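Catalase (Bacillus pumilus, PDB 4QOL) probably catalyses the breakdown of hydrogen peroxide to water and oxygen at a haem iron, with an added peroxidase-like reactivity toward phenolic substrates. Local coordinates at residues A[75-79]-A[80-84]; A[218-221]-A[222-226]; A[380-384]-A[385-389]. All coordinates share one frame; numbering follows the deposited sequence.

Contact 1: residues A[75-79]-A[80-84]; sequences KHTRA and AFLSE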
ATOM      1  N   LYS A  75     -44.822  -7.114   9.119  1.00 23.27           N
ATOM      2  CA  LYS A  75     -45.251  -8.171  10.057  1.00 24.58           C
ATOM      3  C   LYS A  75     -44.068  -9.008  10.477  1.00 23.66           C
ATOM      4  O   LYS A  75     -44.053  -9.598  11.561  1.00 21.84           O
ATOM      5  CB  LYS A  75     -46.298  -9.089   9.382  1.00 27.47           C
ATOM      6  CG  LYS A  75     -47.694  -8.502   9.202  1.00 32.48           C
ATOM      7  CD  LYS A  75     -48.635  -9.525   8.572  1.00 36.12           C
ATOM      8  CE  LYS A  75     -50.110  -9.138   8.727  1.00 40.94           C
ATOM      9  NZ  LYS A  75     -50.461  -7.708   8.474  1.00 43.13           N
ATOM     10  N   HIS A  76     -43.044  -9.064   9.595  1.00 22.60           N
ATOM     11  CA  HIS A  76     -41.924  -9.987   9.755  1.00 22.63           C
ATOM     12  C   HIS A  76     -40.565  -9.344   9.915  1.00 20.73           C
ATOM     13  O   HIS A  76     -39.727  -9.917  10.541  1.00 19.01           O
ATOM     14  CB  HIS A  76     -41.824 -10.928   8.571  1.00 21.78           C
ATOM     15  CG  HIS A  76     -43.114 -11.548   8.187  1.00 26.02           C
ATOM     16  ND1 HIS A  76     -43.796 -12.394   9.028  1.00 27.38           N
ATOM     17  CD2 HIS A  76     -43.846 -11.455   7.053  1.00 26.93           C
ATOM     18  CE1 HIS A  76     -44.912 -12.783   8.432  1.00 28.64           C
ATOM     19  NE2 HIS A  76     -44.956 -12.238   7.228  1.00 29.51           N
ATOM     20  N   THR A  77     -40.421  -8.115   9.452  1.00 20.69           N
ATOM     21  CA  THR A  77     -39.192  -7.358   9.678  1.00 18.92           C
ATOM     22  C   THR A  77     -39.434  -5.877   9.790  1.00 17.91           C
ATOM     23  O   THR A  77     -40.263  -5.324   9.095  1.00 17.53           O
ATOM     24  CB  THR A  77     -38.190  -7.584   8.513  1.00 18.76           C
ATOM     25  OG1 THR A  77     -36.996  -6.814   8.754  1.00 18.03           O
ATOM     26  CG2 THR A  77     -38.788  -7.270   7.160  1.00 19.61           C
ATOM     27  N   ARG A  78     -38.696  -5.252  10.702  1.00 18.13           N
ATOM     28  CA  ARG A  78     -38.758  -3.813  10.901  1.00 19.60           C
ATOM     29  C   ARG A  78     -37.903  -3.057   9.884  1.00 19.73           C
ATOM     30  O   ARG A  78     -37.781  -1.845   9.977  1.00 19.52           O
ATOM     31  CB  ARG A  78     -38.346  -3.398  12.348  1.00 22.48           C
ATOM     32  CG  ARG A  78     -36.866  -3.632  12.736  1.00 23.82           C
ATOM     33  CD  ARG A  78     -36.481  -3.207  14.172  1.00 28.24           C
ATOM     34  NE  ARG A  78     -36.136  -1.790  14.165  1.00 33.87           N
ATOM     35  CZ  ARG A  78     -35.355  -1.150  15.032  1.00 37.57           C
ATOM     36  NH1 ARG A  78     -34.750  -1.784  16.020  1.00 38.71           N
ATOM     37  NH2 ARG A  78     -35.161   0.164  14.866  1.00 39.11           N
ATOM     38  N   ALA A  79     -37.326  -3.758   8.914  1.00 18.11           N
ATOM     39  CA  ALA A  79     -36.464  -3.102   7.920  1.00 21.49           C
ATOM     40  C   ALA A  79     -37.213  -1.948   7.264  1.00 21.40           C
ATOM     41  O   ALA A  79     -38.284  -2.113   6.651  1.00 20.62           O
ATOM     42  CB  ALA A  79     -35.997  -4.107   6.896  1.00 22.03           C
ATOM     43  N   ALA A  80     -36.611  -0.768   7.352  1.00 20.69           N
ATOM     44  CA  ALA A  80     -37.257   0.435   6.850  1.00 19.72           C
ATOM     45  C   ALA A  80     -37.564   0.353   5.350  1.00 20.12           C
ATOM     46  O   ALA A  80     -38.672   0.739   4.923  1.00 19.14           O
ATOM     47  CB  ALA A  80     -36.402   1.662   7.162  1.00 21.32           C
ATOM     48  N   PHE A  81     -36.611  -0.138   4.540  1.00 17.32           N
ATOM     49  CA  PHE A  81     -36.835  -0.158   3.101  1.00 18.77           C
ATOM     50  C   PHE A  81     -37.959  -1.101   2.665  1.00 18.99           C
ATOM     51  O   PHE A  81     -38.433  -1.003   1.521  1.00 20.37           O
ATOM     52  CB  PHE A  81     -35.522  -0.414   2.279  1.00 18.02           C
ATOM     53  CG  PHE A  81     -35.135  -1.872   2.148  1.00 18.78           C
ATOM     54  CD1 PHE A  81     -34.511  -2.547   3.187  1.00 17.97           C
ATOM     55  CD2 PHE A  81     -35.366  -2.553   0.964  1.00 19.88           C
ATOM     56  CE1 PHE A  81     -34.132  -3.858   3.045  1.00 19.73           C
ATOM     57  CE2 PHE A  81     -34.941  -3.859   0.791  1.00 20.34           C
ATOM     58  CZ  PHE A  81     -34.358  -4.521   1.859  1.00 20.78           C
ATOM     59  N   LEU A  82     -38.399  -1.994   3.549  1.00 20.31           N
ATOM     60  CA  LEU A  82     -39.509  -2.937   3.222  1.00 19.41           C
ATOM     61  C   LEU A  82     -40.840  -2.581   3.861  1.00 20.57           C
ATOM     62  O   LEU A  82     -41.772  -3.393   3.870  1.00 20.33           O
ATOM     63  CB  LEU A  82     -39.106  -4.366   3.600  1.00 20.95           C
ATOM     64  CG  LEU A  82     -37.840  -4.925   2.894  1.00 20.72           C
ATOM     65  CD1 LEU A  82     -37.478  -6.316   3.405  1.00 22.61           C
ATOM     66  CD2 LEU A  82     -38.100  -4.972   1.399  1.00 23.03           C
ATOM     67  N   SER A  83     -40.958  -1.377   4.377  1.00 21.42           N
ATOM     68  CA  SER A  83     -42.024  -1.092   5.403  1.00 22.29           C
ATOM     69  C   SER A  83     -43.366  -0.775   4.798  1.00 23.59           C
ATOM     70  O   SER A  83     -44.405  -0.767   5.506  1.00 27.30           O
ATOM     71  CB  SER A  83     -41.643   0.048   6.323  1.00 21.65           C
ATOM     72  OG  SER A  83     -41.430   1.280   5.613  1.00 23.33           O
ATOM     73  N   GLU A  84     -43.383  -0.419   3.538  1.00 23.70           N
ATOM     74  CA  GLU A  84     -44.666  -0.106   2.971  1.00 26.39           C
ATOM     75  C   GLU A  84     -44.717  -0.264   1.480  1.00 23.91           C
ATOM     76  O   GLU A  84     -43.715  -0.056   0.738  1.00 24.87           O
ATOM     77  CB  GLU A  84     -45.157   1.269   3.405  1.00 31.54           C
ATOM     78  CG  GLU A  84     -44.240   2.463   3.368  1.00 39.15           C
ATOM     79  CD  GLU A  84     -45.042   3.826   3.459  1.00 50.47           C
ATOM     80  OE1 GLU A  84     -46.253   3.818   3.902  1.00 57.73           O
ATOM     81  OE2 GLU A  84     -44.506   4.937   3.108  1.00 55.32           O
TER
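Thr77 and Leu82 turn branched side chains toward one another across a tight bend of the loop joining strand 60-69 to strand 88-96. Methyl CG2 of Thr77 meets Leu82 CD1 obliquely at 4.1 Å, while the small CB of Ala79 lies near both Phe81 and Leu82, 4.3 Å from Phe81 CE1 and 4.4 Å from Leu82 CD1. The Phe81 ring has Leu82 CG over the centre of one face and also meets the rings of Phe118 and Tyr125.

With OG1 of Thr77 anti to the backbone N (chi1 179°), the hydroxyl can accept from Ala79 N at 3.1 Å, an ST turn, and donate to the carbonyl of Gly324. Replacing Thr77 by an alanine would probably leave the Ala79 amide and the Gly324 carbonyl without this shared mate and open a small gap beside Leu82. Leu82 N donates to Ala79 O at 3.1 Å, closing the turn. Ala80 O takes two bonds from Ser83, from OG at 2.9 Å and from the backbone N, and a third from Lys87.

The chemistry thus divides by group: hydroxyls and local backbone bonds tie up peptide atoms in this loop between two strands, whereas the apolar groups face the sheet, Thr77 and Leu82 packing on Trp204 of strand 202-205, and Thr77, Ala79 and Phe81 on Ile325 of strand 325-327.

Contact 2: residues A[218-221]-A[222-226]; sequences WRPS and EGIRN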
ATOM      1  N   TRP A 218     -34.413 -14.172  -6.226  1.00 18.51           N
ATOM      2  CA  TRP A 218     -34.669 -13.221  -7.292  1.00 17.57           C
ATOM      3  C   TRP A 218     -35.100 -14.007  -8.561  1.00 18.40           C
ATOM      4  O   TRP A 218     -34.369 -14.900  -9.024  1.00 17.66           O
ATOM      5  CB  TRP A 218     -33.387 -12.456  -7.640  1.00 17.17           C
ATOM      6  CG  TRP A 218     -32.830 -11.525  -6.605  1.00 16.68           C
ATOM      7  CD1 TRP A 218     -31.661 -11.704  -5.856  1.00 18.25           C
ATOM      8  CD2 TRP A 218     -33.330 -10.224  -6.244  1.00 16.17           C
ATOM      9  NE1 TRP A 218     -31.433 -10.594  -5.060  1.00 17.12           N
ATOM     10  CE2 TRP A 218     -32.421  -9.666  -5.300  1.00 15.90           C
ATOM     11  CE3 TRP A 218     -34.416  -9.437  -6.674  1.00 16.16           C
ATOM     12  CZ2 TRP A 218     -32.583  -8.378  -4.775  1.00 16.95           C
ATOM     13  CZ3 TRP A 218     -34.600  -8.160  -6.093  1.00 16.34           C
ATOM     14  CH2 TRP A 218     -33.680  -7.653  -5.160  1.00 16.88           C
ATOM     15  N   ARG A 219     -36.251 -13.648  -9.114  1.00 19.26           N
ATOM     16  CA  ARG A 219     -36.787 -14.253 -10.349  1.00 20.53           C
ATOM     17  C   ARG A 219     -36.755 -13.266 -11.537  1.00 20.00           C
ATOM     18  O   ARG A 219     -37.388 -12.189 -11.490  1.00 18.22           O
ATOM     19  CB  ARG A 219     -38.228 -14.715 -10.131  1.00 25.13           C
ATOM     20  CG  ARG A 219     -38.186 -16.089  -9.562  1.00 28.52           C
ATOM     21  CD  ARG A 219     -39.487 -16.531  -8.889  1.00 33.78           C
ATOM     22  NE  ARG A 219     -40.690 -16.375  -9.673  1.00 34.30           N
ATOM     23  CZ  ARG A 219     -41.902 -16.722  -9.217  1.00 36.27           C
ATOM     24  NH1 ARG A 219     -42.045 -17.266  -7.999  1.00 33.32           N
ATOM     25  NH2 ARG A 219     -42.969 -16.574 -10.002  1.00 35.21           N
ATOM     26  N   PRO A 220     -35.978 -13.592 -12.559  1.00 18.88           N
ATOM     27  CA  PRO A 220     -35.803 -12.684 -13.664  1.00 18.80           C
ATOM     28  C   PRO A 220     -37.035 -12.466 -14.494  1.00 19.10           C
ATOM     29  O   PRO A 220     -37.658 -13.421 -14.940  1.00 19.44           O
ATOM     30  CB  PRO A 220     -34.743 -13.377 -14.502  1.00 18.48           C
ATOM     31  CG  PRO A 220     -34.884 -14.831 -14.176  1.00 18.95           C
ATOM     32  CD  PRO A 220     -35.268 -14.877 -12.764  1.00 19.31           C
ATOM     33  N   SER A 221     -37.339 -11.213 -14.758  1.00 20.32           N
ATOM     34  CA  SER A 221     -38.419 -10.882 -15.682  1.00 22.79           C
ATOM     35  C   SER A 221     -38.108 -11.404 -17.058  1.00 23.44           C
ATOM     36  O   SER A 221     -39.023 -11.743 -17.815  1.00 26.60           O
ATOM     37  CB  SER A 221     -38.615  -9.373 -15.764  1.00 23.78           C
ATOM     38  OG  SER A 221     -37.468  -8.722 -16.297  1.00 26.51           O
ATOM     39  N   GLU A 222     -36.818 -11.533 -17.394  1.00 23.10           N
ATOM     40  CA  GLU A 222     -36.390 -12.056 -18.696  1.00 24.47           C
ATOM     41  C   GLU A 222     -36.344 -13.610 -18.788  1.00 24.51           C
ATOM     42  O   GLU A 222     -36.041 -14.129 -19.857  1.00 24.71           O
ATOM     43  CB  GLU A 222     -35.024 -11.474 -19.100  1.00 25.29           C
ATOM     44  CG  GLU A 222     -34.991  -9.950 -19.200  1.00 27.01           C
ATOM     45  CD  GLU A 222     -35.811  -9.382 -20.334  1.00 29.62           C
ATOM     46  OE1 GLU A 222     -36.097 -10.105 -21.290  1.00 35.52           O
ATOM     47  OE2 GLU A 222     -36.187  -8.204 -20.267  1.00 33.58           O
ATOM     48  N   GLY A 223     -36.693 -14.314 -17.713  1.00 23.76           N
ATOM     49  CA  GLY A 223     -36.687 -15.775 -17.672  1.00 24.01           C
ATOM     50  C   GLY A 223     -35.311 -16.264 -17.393  1.00 22.56           C
ATOM     51  O   GLY A 223     -34.356 -15.521 -17.619  1.00 24.44           O
ATOM     52  N   ILE A 224     -35.182 -17.515 -16.952  1.00 21.92           N
ATOM     53  CA  ILE A 224     -33.901 -18.163 -16.817  1.00 23.73           C
ATOM     54  C   ILE A 224     -33.495 -18.832 -18.129  1.00 23.88           C
ATOM     55  O   ILE A 224     -34.262 -19.634 -18.679  1.00 22.84           O
ATOM     56  CB  ILE A 224     -33.950 -19.213 -15.692  1.00 23.18           C
ATOM     57  CG1 ILE A 224     -34.101 -18.498 -14.356  1.00 25.20           C
ATOM     58  CG2 ILE A 224     -32.718 -20.142 -15.732  1.00 24.92           C
ATOM     59  CD1 ILE A 224     -34.551 -19.365 -13.205  1.00 24.76           C
ATOM     60  N   ARG A 225     -32.315 -18.529 -18.652  1.00 21.30           N
ATOM     61  CA  ARG A 225     -31.782 -19.230 -19.836  1.00 22.34           C
ATOM     62  C   ARG A 225     -30.341 -19.551 -19.726  1.00 19.91           C
ATOM     63  O   ARG A 225     -29.574 -18.745 -19.180  1.00 18.38           O
ATOM     64  CB  ARG A 225     -31.962 -18.388 -21.102  1.00 23.17           C
ATOM     65  CG  ARG A 225     -31.675 -19.138 -22.369  1.00 24.75           C
ATOM     66  CD  ARG A 225     -32.163 -18.377 -23.600  1.00 24.44           C
ATOM     67  NE  ARG A 225     -31.565 -17.053 -23.762  1.00 24.93           N
ATOM     68  CZ  ARG A 225     -30.437 -16.774 -24.431  1.00 24.79           C
ATOM     69  NH1 ARG A 225     -29.693 -17.718 -24.999  1.00 24.23           N
ATOM     70  NH2 ARG A 225     -30.004 -15.529 -24.476  1.00 26.22           N
ATOM     71  N   ASN A 226     -29.962 -20.745 -20.156  1.00 18.81           N
ATOM     72  CA  ASN A 226     -28.676 -21.321 -19.912  1.00 18.86           C
ATOM     73  C   ASN A 226     -28.002 -21.679 -21.261  1.00 20.63           C
ATOM     74  O   ASN A 226     -28.651 -21.725 -22.316  1.00 22.84           O
ATOM     75  CB  ASN A 226     -28.759 -22.569 -19.057  1.00 18.64           C
ATOM     76  CG  ASN A 226     -29.455 -22.341 -17.740  1.00 20.03           C
ATOM     77  OD1 ASN A 226     -30.363 -23.114 -17.342  1.00 23.16           O
ATOM     78  ND2 ASN A 226     -29.137 -21.245 -17.118  1.00 17.03           N
TER
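A type I beta turn from Pro220 to Gly223 ends strand 211-220 and sends the chain off toward helix 229-236. It is closed by Gly223 N donating to Pro220 O at 3.1 Å, a fairly straight bond (161° at the hydrogen). Ser221 and Glu222 occupy the two corners.

Pro220 suits the last strand position because its ring fixes phi (-67°) at a value an extended strand can use and presents a compact apolar edge. That edge leans over the turn: CG of Pro220 sits 3.5 Å from Gly223 C, and its CB is 3.8 Å from Gly223 O. Beyond it, Pro220 CG meets Ile224 CG1 at 3.8 Å, the two side chains crossing at a slant. The isoleucine reaches back because its CG1 lies beside the backbone N, leaving CG2 on the carbonyl side.

The strand that stops here belongs to the antiparallel beta barrel at the heart of the catalase fold, and Pro220 also rests on Trp259 of the paired strand 258-267. Ser221 prolongs that pairing past the strand end, for its backbone and its hydroxyl both bond to Ala258. Being short, serine can turn OG back to a main-chain acceptor so close by. The carboxylate of Glu222 makes a long, weak ion pair with Arg250, which suits an acidic residue at this partly exposed corner. Glycine fits the exit, since Gly223 has a phi of 82°, which a side chain would make costly.

Contact 3: residues A[380-384]-A[385-389]; sequences GHINY and EPNRY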
ATOM      1  N   GLY A 380     -13.372  19.570  14.032  1.00 17.90           N
ATOM      2  CA  GLY A 380     -13.846  19.398  15.413  1.00 17.96           C
ATOM      3  C   GLY A 380     -12.781  18.755  16.305  1.00 17.31           C
ATOM      4  O   GLY A 380     -11.862  18.053  15.830  1.00 16.53           O
ATOM      5  N   HIS A 381     -12.895  19.006  17.619  1.00 17.58           N
ATOM      6  CA  HIS A 381     -11.909  18.572  18.588  1.00 16.16           C
ATOM      7  C   HIS A 381     -12.233  17.204  19.260  1.00 15.33           C
ATOM      8  O   HIS A 381     -11.376  16.672  20.019  1.00 15.45           O
ATOM      9  CB  HIS A 381     -11.814  19.624  19.726  1.00 16.90           C
ATOM     10  CG  HIS A 381     -11.178  20.910  19.331  1.00 18.40           C
ATOM     11  ND1 HIS A 381      -9.869  21.203  19.633  1.00 19.37           N
ATOM     12  CD2 HIS A 381     -11.668  21.990  18.673  1.00 19.25           C
ATOM     13  CE1 HIS A 381      -9.581  22.422  19.193  1.00 21.48           C
ATOM     14  NE2 HIS A 381     -10.669  22.931  18.631  1.00 22.06           N
ATOM     15  N   ILE A 382     -13.430  16.715  19.036  1.00 15.54           N
ATOM     16  CA  ILE A 382     -14.000  15.609  19.835  1.00 16.21           C
ATOM     17  C   ILE A 382     -14.133  14.401  18.906  1.00 17.02           C
ATOM     18  O   ILE A 382     -14.969  14.353  17.988  1.00 16.23           O
ATOM     19  CB  ILE A 382     -15.369  15.987  20.477  1.00 18.13           C
ATOM     20  CG1 ILE A 382     -15.287  17.317  21.208  1.00 18.66           C
ATOM     21  CG2 ILE A 382     -15.867  14.905  21.432  1.00 18.22           C
ATOM     22  CD1 ILE A 382     -14.218  17.370  22.245  1.00 17.85           C
ATOM     23  N   ASN A 383     -13.280  13.425  19.185  1.00 15.00           N
ATOM     24  CA  ASN A 383     -13.247  12.185  18.437  1.00 15.32           C
ATOM     25  C   ASN A 383     -13.262  10.967  19.331  1.00 15.02           C
ATOM     26  O   ASN A 383     -12.638   9.960  19.072  1.00 15.02           O
ATOM     27  CB  ASN A 383     -11.962  12.218  17.562  1.00 15.57           C
ATOM     28  CG  ASN A 383     -10.707  12.318  18.383  1.00 14.58           C
ATOM     29  OD1 ASN A 383     -10.741  12.440  19.550  1.00 15.17           O
ATOM     30  ND2 ASN A 383      -9.544  12.284  17.720  1.00 14.62           N
ATOM     31  N   TYR A 384     -13.941  11.135  20.465  1.00 15.40           N
ATOM     32  CA  TYR A 384     -13.967  10.124  21.533  1.00 14.72           C
ATOM     33  C   TYR A 384     -15.365  10.200  22.178  1.00 15.56           C
ATOM     34  O   TYR A 384     -15.987  11.257  22.216  1.00 16.79           O
ATOM     35  CB  TYR A 384     -12.830  10.312  22.569  1.00 13.80           C
ATOM     36  CG  TYR A 384     -12.996  11.603  23.376  1.00 14.53           C
ATOM     37  CD1 TYR A 384     -13.806  11.628  24.480  1.00 15.14           C
ATOM     38  CD2 TYR A 384     -12.387  12.778  22.946  1.00 14.33           C
ATOM     39  CE1 TYR A 384     -13.979  12.824  25.151  1.00 15.90           C
ATOM     40  CE2 TYR A 384     -12.540  13.974  23.605  1.00 15.98           C
ATOM     41  CZ  TYR A 384     -13.388  13.983  24.721  1.00 15.59           C
ATOM     42  OH  TYR A 384     -13.594  15.182  25.392  1.00 16.56           O
ATOM     43  N   GLU A 385     -15.858   9.064  22.610  1.00 15.75           N
ATOM     44  CA  GLU A 385     -17.141   8.936  23.315  1.00 16.30           C
ATOM     45  C   GLU A 385     -16.909   7.855  24.341  1.00 16.72           C
ATOM     46  O   GLU A 385     -16.362   6.817  24.025  1.00 17.07           O
ATOM     47  CB  GLU A 385     -18.232   8.488  22.320  1.00 16.30           C
ATOM     48  CG  GLU A 385     -19.696   8.571  22.762  1.00 18.00           C
ATOM     49  CD  GLU A 385     -20.155   7.466  23.674  1.00 18.43           C
ATOM     50  OE1 GLU A 385     -21.019   7.780  24.582  1.00 18.01           O
ATOM     51  OE2 GLU A 385     -19.730   6.303  23.527  1.00 18.75           O
ATOM     52  N   PRO A 386     -17.424   8.031  25.558  1.00 16.42           N
ATOM     53  CA  PRO A 386     -18.292   9.164  26.028  1.00 16.71           C
ATOM     54  C   PRO A 386     -17.577  10.516  26.139  1.00 17.28           C
ATOM     55  O   PRO A 386     -16.354  10.568  26.316  1.00 17.03           O
ATOM     56  CB  PRO A 386     -18.728   8.683  27.389  1.00 16.51           C
ATOM     57  CG  PRO A 386     -17.646   7.842  27.859  1.00 16.30           C
ATOM     58  CD  PRO A 386     -17.225   7.041  26.645  1.00 16.40           C
ATOM     59  N   ASN A 387     -18.355  11.553  25.948  1.00 17.81           N
ATOM     60  CA  ASN A 387     -17.895  12.901  26.099  1.00 18.77           C
ATOM     61  C   ASN A 387     -18.978  13.749  26.737  1.00 19.91           C
ATOM     62  O   ASN A 387     -20.122  13.318  26.866  1.00 19.18           O
ATOM     63  CB  ASN A 387     -17.456  13.498  24.766  1.00 19.85           C
ATOM     64  CG  ASN A 387     -18.547  13.468  23.747  1.00 20.46           C
ATOM     65  OD1 ASN A 387     -19.505  14.218  23.856  1.00 19.03           O
ATOM     66  ND2 ASN A 387     -18.426  12.599  22.745  1.00 18.59           N
ATOM     67  N   ARG A 388     -18.588  14.969  27.107  1.00 19.28           N
ATOM     68  CA  ARG A 388     -19.508  15.854  27.879  1.00 20.18           C
ATOM     69  C   ARG A 388     -20.448  16.652  26.991  1.00 21.38           C
ATOM     70  O   ARG A 388     -21.209  17.497  27.506  1.00 23.35           O
ATOM     71  CB  ARG A 388     -18.718  16.811  28.746  1.00 22.45           C
ATOM     72  CG  ARG A 388     -17.872  17.846  27.995  1.00 25.38           C
ATOM     73  CD  ARG A 388     -17.317  18.932  28.904  1.00 29.76           C
ATOM     74  NE  ARG A 388     -16.132  18.446  29.506  1.00 33.17           N
ATOM     75  CZ  ARG A 388     -14.903  18.797  29.160  1.00 34.21           C
ATOM     76  NH1 ARG A 388     -14.691  19.760  28.276  1.00 37.85           N
ATOM     77  NH2 ARG A 388     -13.882  18.203  29.767  1.00 34.75           N
ATOM     78  N   TYR A 389     -20.418  16.446  25.680  1.00 23.18           N
ATOM     79  CA  TYR A 389     -21.093  17.331  24.744  1.00 24.42           C
ATOM     80  C   TYR A 389     -22.359  16.707  24.190  1.00 27.59           C
ATOM     81  O   TYR A 389     -22.314  15.693  23.466  1.00 25.49           O
ATOM     82  CB  TYR A 389     -20.148  17.678  23.557  1.00 24.63           C
ATOM     83  CG  TYR A 389     -18.834  18.241  24.016  1.00 26.44           C
ATOM     84  CD1 TYR A 389     -18.657  19.600  24.249  1.00 30.14           C
ATOM     85  CD2 TYR A 389     -17.770  17.401  24.262  1.00 26.07           C
ATOM     86  CE1 TYR A 389     -17.430  20.114  24.696  1.00 28.85           C
ATOM     87  CE2 TYR A 389     -16.578  17.892  24.757  1.00 27.53           C
ATOM     88  CZ  TYR A 389     -16.396  19.241  24.942  1.00 26.76           C
ATOM     89  OH  TYR A 389     -15.166  19.630  25.419  1.00 27.60           O
TER
HETATM   90  O   HOH W   1     -12.911  17.877  25.646  1.00 21.92           O
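Asn387 and Tyr384 form the tight part of this bend. The amide ND2 of Asn387 donates to Tyr384 O at 2.8 Å, with the bond lying in the carbonyl plane and near the plane of the amide. With chi1 at 57°, CG of Asn387 sits between backbone N and carbonyl carbon, which turns the amide toward Tyr384 O. The CB of Asn387 meanwhile packs 3.6 Å from Tyr384 CE1, the ring and amide standing almost perpendicular, at 86°. The other end of the same amide serves the next residues: OD1 accepts from Tyr389 N at 3.0 Å on a lone pair, and also binds Lys394. Asparagine is apt here because one flat group donates backward and accepts forward. Ile382 packs alongside, its CG2 3.7 Å from Asn387 ND2 and its CD1 3.5 Å from Tyr389 CE2. Pro386, after a cis peptide bond, brings its O to the edge of the Tyr384 ring, 3.3 Å from Tyr384 CD1; this buried oxygen has no hydrogen-bond partner in the model.

The less direct side is the meeting of the two phenols, which is bridged by a water: it donates to Tyr384 OH at 2.8 Å and is bonded to Tyr389 OH. Tyr384 OH binds Asp166 of a second subunit as well, Arg388 forms a salt bridge with Asp162 of that subunit, and Glu385 reaches Gln21 and Asn20 of a third. An Asx turn at Asn387 thus shapes a loop of the kind that wraps round neighbouring subunits in catalase tetramers.

In the fold
Along the chain the three contacts come in series. Contacts 1 and 2 both adjoin the antiparallel barrel sheet: contact 1 lies in the loop between strands 60-69 and 88-96, contact 2 at the end of strand 211-220. Their centres are about 26 Å apart and their nearest atoms about 7 Å, yet Phe81 and Trp218 both touch Phe118 of strand 113-120. Contact 3, in the long loop after helix 331-348, stands about 34 Å from contact 1 and about 51 Å from contact 2, centre to centre, across the chain's centre from contact 2. The first two thus belong to the connections of the barrel strands, whereas the third lies at the joining of subunits.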